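Local coordinates for putative NADH dehydrogenase/NAD(P)H nitroreductase (Bacteroides thetaiotaomicron VPI-5482, PDB 3KWK), which binds flavin mononucleotide and is probably a flavin-dependent oxidoreductase of the nitroreductase family, at residues V22-N27 / Y154-E159; G118-A123 / V149-Y154. All coordinates share one frame; numbering follows the deposited sequence.

In the fold
Both contacts reach the same flavin mononucleotide from adjoining parts of the fold. Contact 2 pairs strand 118-123 with strand 144-153 in the buried core, its centre about 6 Å from that of the chain; contact 1 lies farther out, about 16 Å from the chain centre, where the chain leaving strand 144-153 meets the loop after helix 11-18. The contact centres are about 10 Å apart, and both segment pairs include Tyr154, which touches its partner segment in contact 1. Val22 N lies 2.9 Å from Ala119 O, a probable hydrogen bond that joins them, and Tyr25 OH packs against Val120 CG1 at 3.5 Å. Arg23 of contact 1 and Ala123 of contact 2 both hydrogen-bond the flavin.

Contact 1 (V22-N27 / Y154-E159); sequences VRTYLN and YPATKE. With FMN (flavin mononucleotide), chain B.
Leu26 N donates to Tyr154 O over 2.8 Å, nearly along the C=O axis, and Ala156 N returns a bond to Thr24 O at 3.1 Å, arriving from 48° above the carbonyl plane. Together they form a single backbone bridge between Tyr25 and Pro155. Tyr25 CA adds a CA-H...O contact to Tyr154 O.

Side chains close in around this bridge. CG of Leu26 rests on Pro155 O at 3.4 Å, its CD1 packs on Tyr154 CB, and CG1 of Val22 meets Pro155 CB at 3.9 Å. Thr24 holds OG1 between its backbone N and carbonyl carbon (chi1 58°), within 3.6 Å of Ala156 CB; the same hydroxyl takes part in two water bridges, one to Thr157 N and one to Thr157 OG1. A third water accepts from Arg23 N; its link onward to Glu159 OE2 holds for one of two side-chain conformers and is doubtful.

Farther out, the extended Arg23 side chain carries its guanidinium to the flavin: NE gives FMN O2 a nearly straight bond of 2.8 Å (171°), and NH2 gives FMN N1 one of 3.2 Å. Since the guanidinium donates to both N1 and O2, it would be expected to favour negative charge on that end of a reduced flavin, and the bridge ties the backbone next to Arg23 to the 154-159 loop.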
ATOM      1  N   VAL A  22      -4.243  10.786  11.085  1.00  6.72           N
ATOM      2  CA  VAL A  22      -4.514  12.071  11.746  1.00  6.57           C
ATOM      3  C   VAL A  22      -5.885  12.566  11.223  1.00  7.79           C
ATOM      4  O   VAL A  22      -6.100  12.646   9.990  1.00  7.74           O
ATOM      5  CB  VAL A  22      -3.430  13.087  11.393  1.00  5.94           C
ATOM      6  CG1 VAL A  22      -3.772  14.484  11.879  1.00  6.74           C
ATOM      7  CG2 VAL A  22      -1.999  12.621  11.900  1.00  7.90           C
ATOM      8  N   ARG A  23      -6.781  12.872  12.163  1.00  8.95           N
ATOM      9  CA  ARG A  23      -8.158  13.204  11.891  1.00  7.18           C
ATOM     10  C   ARG A  23      -8.617  14.581  12.348  1.00  8.56           C
ATOM     11  O   ARG A  23      -9.817  14.917  12.289  1.00  9.04           O
ATOM     12  CB  ARG A  23      -9.067  12.166  12.564  1.00  8.38           C
ATOM     13  CG  ARG A  23      -8.745  10.730  12.156  1.00  7.85           C
ATOM     14  CD  ARG A  23      -9.756   9.743  12.714  1.00  7.78           C
ATOM     15  NE  ARG A  23      -9.563   8.409  12.150  1.00  8.57           N
ATOM     16  CZ  ARG A  23      -8.683   7.512  12.596  1.00 10.84           C
ATOM     17  NH1 ARG A  23      -7.874   7.722  13.631  1.00 10.45           N
ATOM     18  NH2 ARG A  23      -8.587   6.365  11.981  1.00 12.06           N
ATOM     19  N   THR A  24      -7.664  15.393  12.779  1.00  7.15           N
ATOM     20  CA  THR A  24      -7.912  16.801  13.098  1.00  6.29           C
ATOM     21  C   THR A  24      -6.741  17.623  12.593  1.00  5.60           C
ATOM     22  O   THR A  24      -5.586  17.190  12.635  1.00  6.20           O
ATOM     23  CB  THR A  24      -8.107  17.045  14.586  1.00  7.89           C
ATOM     24  OG1 THR A  24      -6.949  16.600  15.291  1.00  9.17           O
ATOM     25  CG2 THR A  24      -9.405  16.368  15.157  1.00  7.83           C
ATOM     26  N   TYR A  25      -7.046  18.808  12.066  1.00  6.99           N
ATOM     27  CA  TYR A  25      -6.102  19.648  11.346  1.00  6.48           C
ATOM     28  C   TYR A  25      -6.180  21.092  11.795  1.00  5.95           C
ATOM     29  O   TYR A  25      -7.251  21.618  12.124  1.00  7.11           O
ATOM     30  CB  TYR A  25      -6.308  19.581   9.820  1.00  5.82           C
ATOM     31  CG  TYR A  25      -6.597  18.185   9.362  1.00  4.92           C
ATOM     32  CD1 TYR A  25      -5.596  17.214   9.319  1.00  6.68           C
ATOM     33  CD2 TYR A  25      -7.906  17.812   8.999  1.00  8.87           C
ATOM     34  CE1 TYR A  25      -5.877  15.904   8.946  1.00  7.87           C
ATOM     35  CE2 TYR A  25      -8.185  16.525   8.670  1.00  7.61           C
ATOM     36  CZ  TYR A  25      -7.202  15.556   8.650  1.00  6.77           C
ATOM     37  OH  TYR A  25      -7.556  14.246   8.305  1.00  7.66           O
ATOM     38  N   LEU A  26      -5.030  21.757  11.764  1.00  4.99           N
ATOM     39  CA  LEU A  26      -5.015  23.182  11.968  1.00  6.19           C
ATOM     40  C   LEU A  26      -5.707  23.862  10.799  1.00  6.82           C
ATOM     41  O   LEU A  26      -5.762  23.326   9.684  1.00  8.83           O
ATOM     42  CB  LEU A  26      -3.582  23.681  12.019  1.00  7.04           C
ATOM     43  CG  LEU A  26      -2.699  23.161  13.144  1.00  7.93           C
ATOM     44  CD1 LEU A  26      -1.236  23.680  12.992  1.00  7.31           C
ATOM     45  CD2 LEU A  26      -3.258  23.636  14.463  1.00  8.17           C
ATOM     46  N   ASN A  27      -6.218  25.059  11.061  1.00  8.82           N
ATOM     47  CA  ASN A  27      -6.879  25.843  10.048  1.00  9.85           C
ATOM     48  C   ASN A  27      -5.827  26.636   9.281  1.00 10.19           C
ATOM     49  O   ASN A  27      -5.627  27.835   9.520  1.00 11.96           O
ATOM     50  CB  ASN A  27      -7.878  26.793  10.706  1.00 10.35           C
ATOM     51  CG  ASN A  27      -8.651  27.610   9.695  1.00 14.24           C
ATOM     52  OD1 ASN A  27      -8.738  27.246   8.527  1.00 13.19           O
ATOM     53  ND2 ASN A  27      -9.203  28.745  10.148  1.00 16.11           N
ATOM     54  N   TYR A 154      -2.090  20.068   8.276  1.00  6.24           N
ATOM     55  CA  TYR A 154      -1.144  20.069   9.374  1.00  6.14           C
ATOM     56  C   TYR A 154      -1.881  19.504  10.603  1.00  5.88           C
ATOM     57  O   TYR A 154      -2.970  19.991  10.937  1.00  6.63           O
ATOM     58  CB  TYR A 154      -0.611  21.470   9.639  1.00  6.71           C
ATOM     59  CG  TYR A 154       0.433  21.821   8.602  1.00  4.78           C
ATOM     60  CD1 TYR A 154       1.683  21.287   8.708  1.00  9.98           C
ATOM     61  CD2 TYR A 154       0.134  22.577   7.459  1.00  6.65           C
ATOM     62  CE1 TYR A 154       2.678  21.570   7.743  1.00 10.67           C
ATOM     63  CE2 TYR A 154       1.098  22.844   6.499  1.00  8.92           C
ATOM     64  CZ  TYR A 154       2.360  22.351   6.652  1.00 11.16           C
ATOM     65  OH  TYR A 154       3.359  22.572   5.728  1.00 10.59           O
ATOM     66  N   PRO A 155      -1.296  18.530  11.315  1.00  6.58           N
ATOM     67  CA  PRO A 155      -2.023  17.974  12.488  1.00  5.72           C
ATOM     68  C   PRO A 155      -2.367  19.071  13.519  1.00  6.27           C
ATOM     69  O   PRO A 155      -1.563  19.983  13.757  1.00  5.74           O
ATOM     70  CB  PRO A 155      -1.014  17.016  13.102  1.00  6.17           C
ATOM     71  CG  PRO A 155      -0.176  16.563  11.912  1.00  7.58           C
ATOM     72  CD  PRO A 155      -0.051  17.815  11.026  1.00  7.81           C
ATOM     73  N   ALA A 156      -3.559  18.977  14.116  1.00  5.88           N
ATOM     74  CA  ALA A 156      -3.976  19.864  15.179  1.00  7.71           C
ATOM     75  C   ALA A 156      -3.373  19.459  16.522  1.00  4.17           C
ATOM     76  O   ALA A 156      -3.108  20.307  17.365  1.00  5.75           O
ATOM     77  CB  ALA A 156      -5.489  19.856  15.296  1.00  6.00           C
ATOM     78  N   THR A 157      -3.172  18.151  16.700  1.00  7.35           N
ATOM     79  CA  THR A 157      -2.701  17.593  17.995  1.00  6.16           C
ATOM     80  C   THR A 157      -1.747  16.437  17.721  1.00  6.56           C
ATOM     81  O   THR A 157      -2.198  15.358  17.330  1.00 10.09           O
ATOM     82  CB  THR A 157      -3.872  17.124  18.895  1.00  7.92           C
ATOM     83  OG1 THR A 157      -4.796  18.181  19.103  1.00  7.91           O
ATOM     84  CG2 THR A 157      -3.312  16.693  20.300  1.00 10.85           C
ATOM     85  N   LYS A 158      -0.441  16.625  17.850  0.50  6.38           N
ATOM     86  CA  LYS A 158       0.462  15.538  17.491  0.50  5.73           C
ATOM     87  C   LYS A 158       0.250  14.336  18.400  0.50  6.17           C
ATOM     88  O   LYS A 158       0.006  14.485  19.601  0.50  5.42           O
ATOM     89  CB  LYS A 158       1.901  16.010  17.550  0.50  5.06           C
ATOM     90  CG  LYS A 158       2.878  15.178  16.713  0.50 10.40           C
ATOM     91  CD  LYS A 158       4.250  15.837  16.741  0.50 10.61           C
ATOM     92  CE  LYS A 158       5.341  15.084  15.981  0.50 13.00           C
ATOM     93  NZ  LYS A 158       5.212  15.112  14.496  0.50 17.91           N
ATOM     94  N   GLU A 159       0.374  13.138  17.834  0.60  5.30           N
ATOM     95  CA  GLU A 159       0.136  11.910  18.605  0.60  6.86           C
ATOM     96  C   GLU A 159       1.223  10.926  18.326  0.60  6.95           C
ATOM     97  O   GLU A 159       1.934  11.036  17.326  0.60  7.01           O
ATOM     98  CB  GLU A 159      -1.241  11.334  18.301  0.60 11.14           C
ATOM     99  CG  GLU A 159      -1.480  10.939  16.873  0.60 14.69           C
ATOM    100  CD  GLU A 159      -2.967  10.888  16.540  0.60 19.81           C
ATOM    101  OE1 GLU A 159      -3.723  10.278  17.340  0.60 21.50           O
ATOM    102  OE2 GLU A 159      -3.379  11.478  15.515  0.60 10.43           O
TER
HETATM  103  N1  FMN B 300     -10.247   5.887   9.334  1.00  9.68           N
HETATM  104  C2  FMN B 300     -11.338   6.705   9.387  1.00 13.41           C
HETATM  105  O2  FMN B 300     -11.339   7.660  10.185  1.00 12.28           O
HETATM  106  N3  FMN B 300     -12.435   6.469   8.574  1.00 12.69           N
HETATM  107  C4  FMN B 300     -12.491   5.413   7.690  1.00 13.10           C
HETATM  108  O4  FMN B 300     -13.513   5.242   6.956  1.00 12.97           O
HETATM  109  C4A FMN B 300     -11.372   4.577   7.643  1.00  9.61           C
HETATM  110  N5  FMN B 300     -11.358   3.477   6.795  1.00 12.66           N
HETATM  111  C5A FMN B 300     -10.203   2.770   6.603  1.00 11.92           C
HETATM  112  C6  FMN B 300     -10.176   1.769   5.621  1.00 11.44           C
HETATM  113  C7  FMN B 300      -8.989   1.090   5.391  1.00 10.00           C
HETATM  114  C7M FMN B 300      -8.894  -0.011   4.321  1.00 10.81           C
HETATM  115  C8  FMN B 300      -7.844   1.371   6.111  1.00 11.84           C
HETATM  116  C8M FMN B 300      -6.585   0.597   5.807  1.00 10.71           C
HETATM  117  C9  FMN B 300      -7.880   2.346   7.092  1.00 10.15           C
HETATM  118  C9A FMN B 300      -9.062   3.059   7.345  1.00 12.22           C
HETATM  119  N10 FMN B 300      -9.137   4.030   8.348  1.00 12.50           N
HETATM  120  C10 FMN B 300     -10.250   4.815   8.445  1.00 10.26           C
HETATM  121  C1' FMN B 300      -7.944   4.329   9.176  1.00  9.32           C
HETATM  122  C2' FMN B 300      -7.758   3.272  10.261  1.00  9.79           C
HETATM  123  O2' FMN B 300      -8.748   3.406  11.285  1.00 10.56           O
HETATM  124  C3' FMN B 300      -6.327   3.303  10.839  1.00 11.79           C
HETATM  125  O3' FMN B 300      -5.378   2.958   9.831  1.00 10.83           O
HETATM  126  C4' FMN B 300      -6.145   2.314  12.025  1.00 13.75           C
HETATM  127  O4' FMN B 300      -6.941   2.761  13.132  1.00 12.81           O
HETATM  128  C5' FMN B 300      -4.684   2.150  12.450  1.00 13.94           C
HETATM  129  O5' FMN B 300      -4.249   3.443  12.859  1.00 10.34           O
HETATM  130  P   FMN B 300      -2.970   4.165  12.150  1.00 10.88           P
HETATM  131  O1P FMN B 300      -3.337   4.448  10.681  1.00 10.18           O
HETATM  132  O2P FMN B 300      -2.877   5.444  13.011  1.00 11.37           O
HETATM  133  O3P FMN B 300      -1.749   3.273  12.254  1.00  9.98           O
HETATM  134  O   HOH W   1      -6.130  12.113  14.919  1.00 12.80           O
HETATM  135  O   HOH W   2      -4.161  16.046  15.059  1.00  8.40           O
HETATM  136  O   HOH W   3      -7.096  17.723  17.760  1.00 12.87           O
HETATM  137  O   HOH W   4      -4.075  22.157   7.764  1.00 12.46           O

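Contact 2 (G118-A123 / V149-Y154); sequences GAVWTA and VIPFGY. With FMN (flavin mononucleotide), chain B.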
ATOM      1  N   GLY A 118      -0.455  15.523   8.225  1.00  6.01           N
ATOM      2  CA  GLY A 118      -1.243  14.409   8.734  1.00  7.33           C
ATOM      3  C   GLY A 118      -2.285  14.059   7.687  1.00  6.50           C
ATOM      4  O   GLY A 118      -2.809  14.928   7.010  1.00  8.00           O
ATOM      5  N   ALA A 119      -2.611  12.784   7.607  1.00  6.25           N
ATOM      6  CA  ALA A 119      -3.644  12.332   6.694  1.00  5.90           C
ATOM      7  C   ALA A 119      -4.317  11.097   7.271  1.00  7.91           C
ATOM      8  O   ALA A 119      -3.778  10.485   8.205  1.00  6.62           O
ATOM      9  CB  ALA A 119      -3.005  12.031   5.347  1.00  7.67           C
ATOM     10  N   VAL A 120      -5.468  10.725   6.700  1.00  6.85           N
ATOM     11  CA  VAL A 120      -6.137   9.474   7.098  1.00  5.34           C
ATOM     12  C   VAL A 120      -6.854   8.882   5.868  1.00  6.82           C
ATOM     13  O   VAL A 120      -7.519   9.605   5.114  1.00  7.25           O
ATOM     14  CB  VAL A 120      -7.148   9.739   8.254  1.00  5.27           C
ATOM     15  CG1 VAL A 120      -8.213  10.843   7.907  1.00  6.64           C
ATOM     16  CG2 VAL A 120      -7.837   8.436   8.727  1.00  6.12           C
ATOM     17  N   TRP A 121      -6.709   7.571   5.730  1.00  7.04           N
ATOM     18  CA  TRP A 121      -7.471   6.804   4.745  1.00  5.47           C
ATOM     19  C   TRP A 121      -8.880   6.646   5.253  1.00  7.47           C
ATOM     20  O   TRP A 121      -9.090   6.052   6.308  1.00  8.37           O
ATOM     21  CB  TRP A 121      -6.776   5.449   4.609  1.00  6.66           C
ATOM     22  CG  TRP A 121      -7.395   4.403   3.692  1.00  6.41           C
ATOM     23  CD1 TRP A 121      -8.706   4.130   3.476  1.00  8.83           C
ATOM     24  CD2 TRP A 121      -6.647   3.442   2.966  1.00  7.89           C
ATOM     25  NE1 TRP A 121      -8.817   3.067   2.583  1.00  7.96           N
ATOM     26  CE2 TRP A 121      -7.568   2.642   2.246  1.00  8.14           C
ATOM     27  CE3 TRP A 121      -5.275   3.214   2.825  1.00  9.33           C
ATOM     28  CZ2 TRP A 121      -7.172   1.565   1.469  1.00  8.69           C
ATOM     29  CZ3 TRP A 121      -4.869   2.150   2.039  1.00 10.56           C
ATOM     30  CH2 TRP A 121      -5.822   1.367   1.345  1.00  9.13           C
ATOM     31  N   THR A 122      -9.855   7.186   4.543  1.00  6.70           N
ATOM     32  CA  THR A 122     -11.262   6.918   4.833  1.00  6.20           C
ATOM     33  C   THR A 122     -11.869   6.117   3.678  1.00  8.09           C
ATOM     34  O   THR A 122     -11.754   6.513   2.520  1.00  8.47           O
ATOM     35  CB  THR A 122     -12.061   8.191   5.197  1.00  6.38           C
ATOM     36  OG1 THR A 122     -12.425   8.930   4.021  1.00  8.03           O
ATOM     37  CG2 THR A 122     -11.256   9.138   6.175  1.00  7.19           C
ATOM     38  N   ALA A 123     -12.489   4.984   4.013  1.00  7.31           N
ATOM     39  CA  ALA A 123     -12.960   4.077   2.963  1.00  7.63           C
ATOM     40  C   ALA A 123     -14.089   4.676   2.184  1.00  6.72           C
ATOM     41  O   ALA A 123     -15.029   5.214   2.760  1.00  9.31           O
ATOM     42  CB  ALA A 123     -13.455   2.738   3.590  1.00  8.86           C
ATOM     43  N   VAL A 149     -11.025   8.280   0.349  1.00  6.31           N
ATOM     44  CA  VAL A 149     -10.949   9.709   0.455  1.00  5.99           C
ATOM     45  C   VAL A 149      -9.918   9.998   1.534  1.00  7.64           C
ATOM     46  O   VAL A 149     -10.043   9.530   2.680  1.00  7.20           O
ATOM     47  CB  VAL A 149     -12.313  10.335   0.836  1.00  7.14           C
ATOM     48  CG1 VAL A 149     -12.147  11.837   0.991  1.00  8.00           C
ATOM     49  CG2 VAL A 149     -13.410  10.034  -0.239  1.00  8.42           C
ATOM     50  N   ILE A 150      -8.879  10.737   1.180  1.00  6.78           N
ATOM     51  CA  ILE A 150      -7.812  11.062   2.130  1.00  5.61           C
ATOM     52  C   ILE A 150      -7.798  12.563   2.458  1.00  7.91           C
ATOM     53  O   ILE A 150      -7.170  13.361   1.730  1.00  6.41           O
ATOM     54  CB  ILE A 150      -6.422  10.637   1.556  1.00  5.53           C
ATOM     55  CG1 ILE A 150      -6.401   9.174   1.126  1.00  7.45           C
ATOM     56  CG2 ILE A 150      -5.264  10.909   2.573  1.00  7.30           C
ATOM     57  CD1 ILE A 150      -5.087   8.743   0.482  1.00  5.52           C
ATOM     58  N   PRO A 151      -8.515  12.957   3.511  1.00  7.07           N
ATOM     59  CA  PRO A 151      -8.304  14.320   4.029  1.00  6.29           C
ATOM     60  C   PRO A 151      -6.863  14.470   4.540  1.00  7.17           C
ATOM     61  O   PRO A 151      -6.238  13.490   4.985  1.00  7.27           O
ATOM     62  CB  PRO A 151      -9.287  14.425   5.186  1.00  8.17           C
ATOM     63  CG  PRO A 151     -10.114  13.164   5.133  1.00 10.67           C
ATOM     64  CD  PRO A 151      -9.292  12.139   4.441  1.00  8.06           C
ATOM     65  N   PHE A 152      -6.332  15.676   4.451  1.00  6.83           N
ATOM     66  CA  PHE A 152      -5.033  15.928   5.010  1.00  7.05           C
ATOM     67  C   PHE A 152      -4.884  17.384   5.393  1.00  6.66           C
ATOM     68  O   PHE A 152      -5.700  18.235   4.993  1.00  7.07           O
ATOM     69  CB  PHE A 152      -3.937  15.505   4.021  1.00  6.75           C
ATOM     70  CG  PHE A 152      -3.938  16.302   2.723  1.00  5.51           C
ATOM     71  CD1 PHE A 152      -4.759  15.941   1.663  1.00  9.38           C
ATOM     72  CD2 PHE A 152      -3.065  17.367   2.555  1.00  8.15           C
ATOM     73  CE1 PHE A 152      -4.735  16.671   0.504  1.00  9.30           C
ATOM     74  CE2 PHE A 152      -3.034  18.089   1.395  1.00  8.77           C
ATOM     75  CZ  PHE A 152      -3.880  17.737   0.360  1.00  8.45           C
ATOM     76  N   GLY A 153      -3.856  17.636   6.201  1.00  6.44           N
ATOM     77  CA  GLY A 153      -3.563  18.963   6.702  1.00  5.17           C
ATOM     78  C   GLY A 153      -2.400  18.922   7.673  1.00  7.21           C
ATOM     79  O   GLY A 153      -1.845  17.836   7.964  1.00  8.32           O
ATOM     80  N   TYR A 154      -2.090  20.068   8.276  1.00  6.24           N
ATOM     81  CA  TYR A 154      -1.144  20.069   9.374  1.00  6.14           C
ATOM     82  C   TYR A 154      -1.881  19.504  10.603  1.00  5.88           C
ATOM     83  O   TYR A 154      -2.970  19.991  10.937  1.00  6.63           O
ATOM     84  CB  TYR A 154      -0.611  21.470   9.639  1.00  6.71           C
ATOM     85  CG  TYR A 154       0.433  21.821   8.602  1.00  4.78           C
ATOM     86  CD1 TYR A 154       1.683  21.287   8.708  1.00  9.98           C
ATOM     87  CD2 TYR A 154       0.134  22.577   7.459  1.00  6.65           C
ATOM     88  CE1 TYR A 154       2.678  21.570   7.743  1.00 10.67           C
ATOM     89  CE2 TYR A 154       1.098  22.844   6.499  1.00  8.92           C
ATOM     90  CZ  TYR A 154       2.360  22.351   6.652  1.00 11.16           C
ATOM     91  OH  TYR A 154       3.359  22.572   5.728  1.00 10.59           O
TER
HETATM   92  N1  FMN B 300     -10.247   5.887   9.334  1.00  9.68           N
HETATM   93  C2  FMN B 300     -11.338   6.705   9.387  1.00 13.41           C
HETATM   94  O2  FMN B 300     -11.339   7.660  10.185  1.00 12.28           O
HETATM   95  N3  FMN B 300     -12.435   6.469   8.574  1.00 12.69           N
HETATM   96  C4  FMN B 300     -12.491   5.413   7.690  1.00 13.10           C
HETATM   97  O4  FMN B 300     -13.513   5.242   6.956  1.00 12.97           O
HETATM   98  C4A FMN B 300     -11.372   4.577   7.643  1.00  9.61           C
HETATM   99  N5  FMN B 300     -11.358   3.477   6.795  1.00 12.66           N
HETATM  100  C5A FMN B 300     -10.203   2.770   6.603  1.00 11.92           C
HETATM  101  C6  FMN B 300     -10.176   1.769   5.621  1.00 11.44           C
HETATM  102  C7  FMN B 300      -8.989   1.090   5.391  1.00 10.00           C
HETATM  103  C7M FMN B 300      -8.894  -0.011   4.321  1.00 10.81           C
HETATM  104  C8  FMN B 300      -7.844   1.371   6.111  1.00 11.84           C
HETATM  105  C8M FMN B 300      -6.585   0.597   5.807  1.00 10.71           C
HETATM  106  C9  FMN B 300      -7.880   2.346   7.092  1.00 10.15           C
HETATM  107  C9A FMN B 300      -9.062   3.059   7.345  1.00 12.22           C
HETATM  108  N10 FMN B 300      -9.137   4.030   8.348  1.00 12.50           N
HETATM  109  C10 FMN B 300     -10.250   4.815   8.445  1.00 10.26           C
HETATM  110  C1' FMN B 300      -7.944   4.329   9.176  1.00  9.32           C
HETATM  111  C2' FMN B 300      -7.758   3.272  10.261  1.00  9.79           C
HETATM  112  O2' FMN B 300      -8.748   3.406  11.285  1.00 10.56           O
HETATM  113  C3' FMN B 300      -6.327   3.303  10.839  1.00 11.79           C
HETATM  114  O3' FMN B 300      -5.378   2.958   9.831  1.00 10.83           O
HETATM  115  C4' FMN B 300      -6.145   2.314  12.025  1.00 13.75           C
HETATM  116  O4' FMN B 300      -6.941   2.761  13.132  1.00 12.81           O
HETATM  117  C5' FMN B 300      -4.684   2.150  12.450  1.00 13.94           C
HETATM  118  O5' FMN B 300      -4.249   3.443  12.859  1.00 10.34           O
HETATM  119  P   FMN B 300      -2.970   4.165  12.150  1.00 10.88           P
HETATM  120  O1P FMN B 300      -3.337   4.448  10.681  1.00 10.18           O
HETATM  121  O2P FMN B 300      -2.877   5.444  13.011  1.00 11.37           O
HETATM  122  O3P FMN B 300      -1.749   3.273  12.254  1.00  9.98           O
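Val149 O is gripped twice by Thr122: the backbone N donates over 3.0 Å and OG1 over 2.8 Å, from opposite faces of the carbonyl plane. A chi1 of 80° sets OG1 between the backbone N and the carbonyl carbon of Thr122, bringing the hydroxyl to the acceptor and within 3.5 Å of Val149 CB. Val149 N completes the antiparallel hydrogen-bonded pair by donating to Thr122 O in its carbonyl plane.

At the far end Gly118 and Gly153 make the other such pair, with Gly118 N to Gly153 O at 2.7 Å. The segments run 163° apart, but the ladder is interrupted between its ends: Val120 N reaches Pro151 O only weakly, and Val120 O faces Ile150 CA, which makes a CA-H...O contact, and Pro151 CD, proline having no N-H to offer. Ala119 and Phe152 form a non-hydrogen-bonded pair; Ala119 CB touches Ile150 CG2 at 3.7 Å as well as Phe152 CB.

The broken strand also faces the flavin. Trp121, its CG anti to the backbone N (chi1 177°), lays one face of its indole over the dimethylbenzene end, NE1 3.4 Å from FMN C7. Ala123 N hydrogen-bonds FMN O4 at 3.1 Å, while Val120 CG2 lies near FMN N1. Main chain and side chains thus line the cofactor from its pyrimidine to its benzenoid end.

Ala119 and Ile150 pack on Leu109 of helix 97-114, and Trp121 reaches Ser102 and Ala105 of that helix and Leu99 of the second subunit. Beyond strand 144-153, strand 83-90 continues the antiparallel sheet, bonding through its backbone to Ile150 and Phe152.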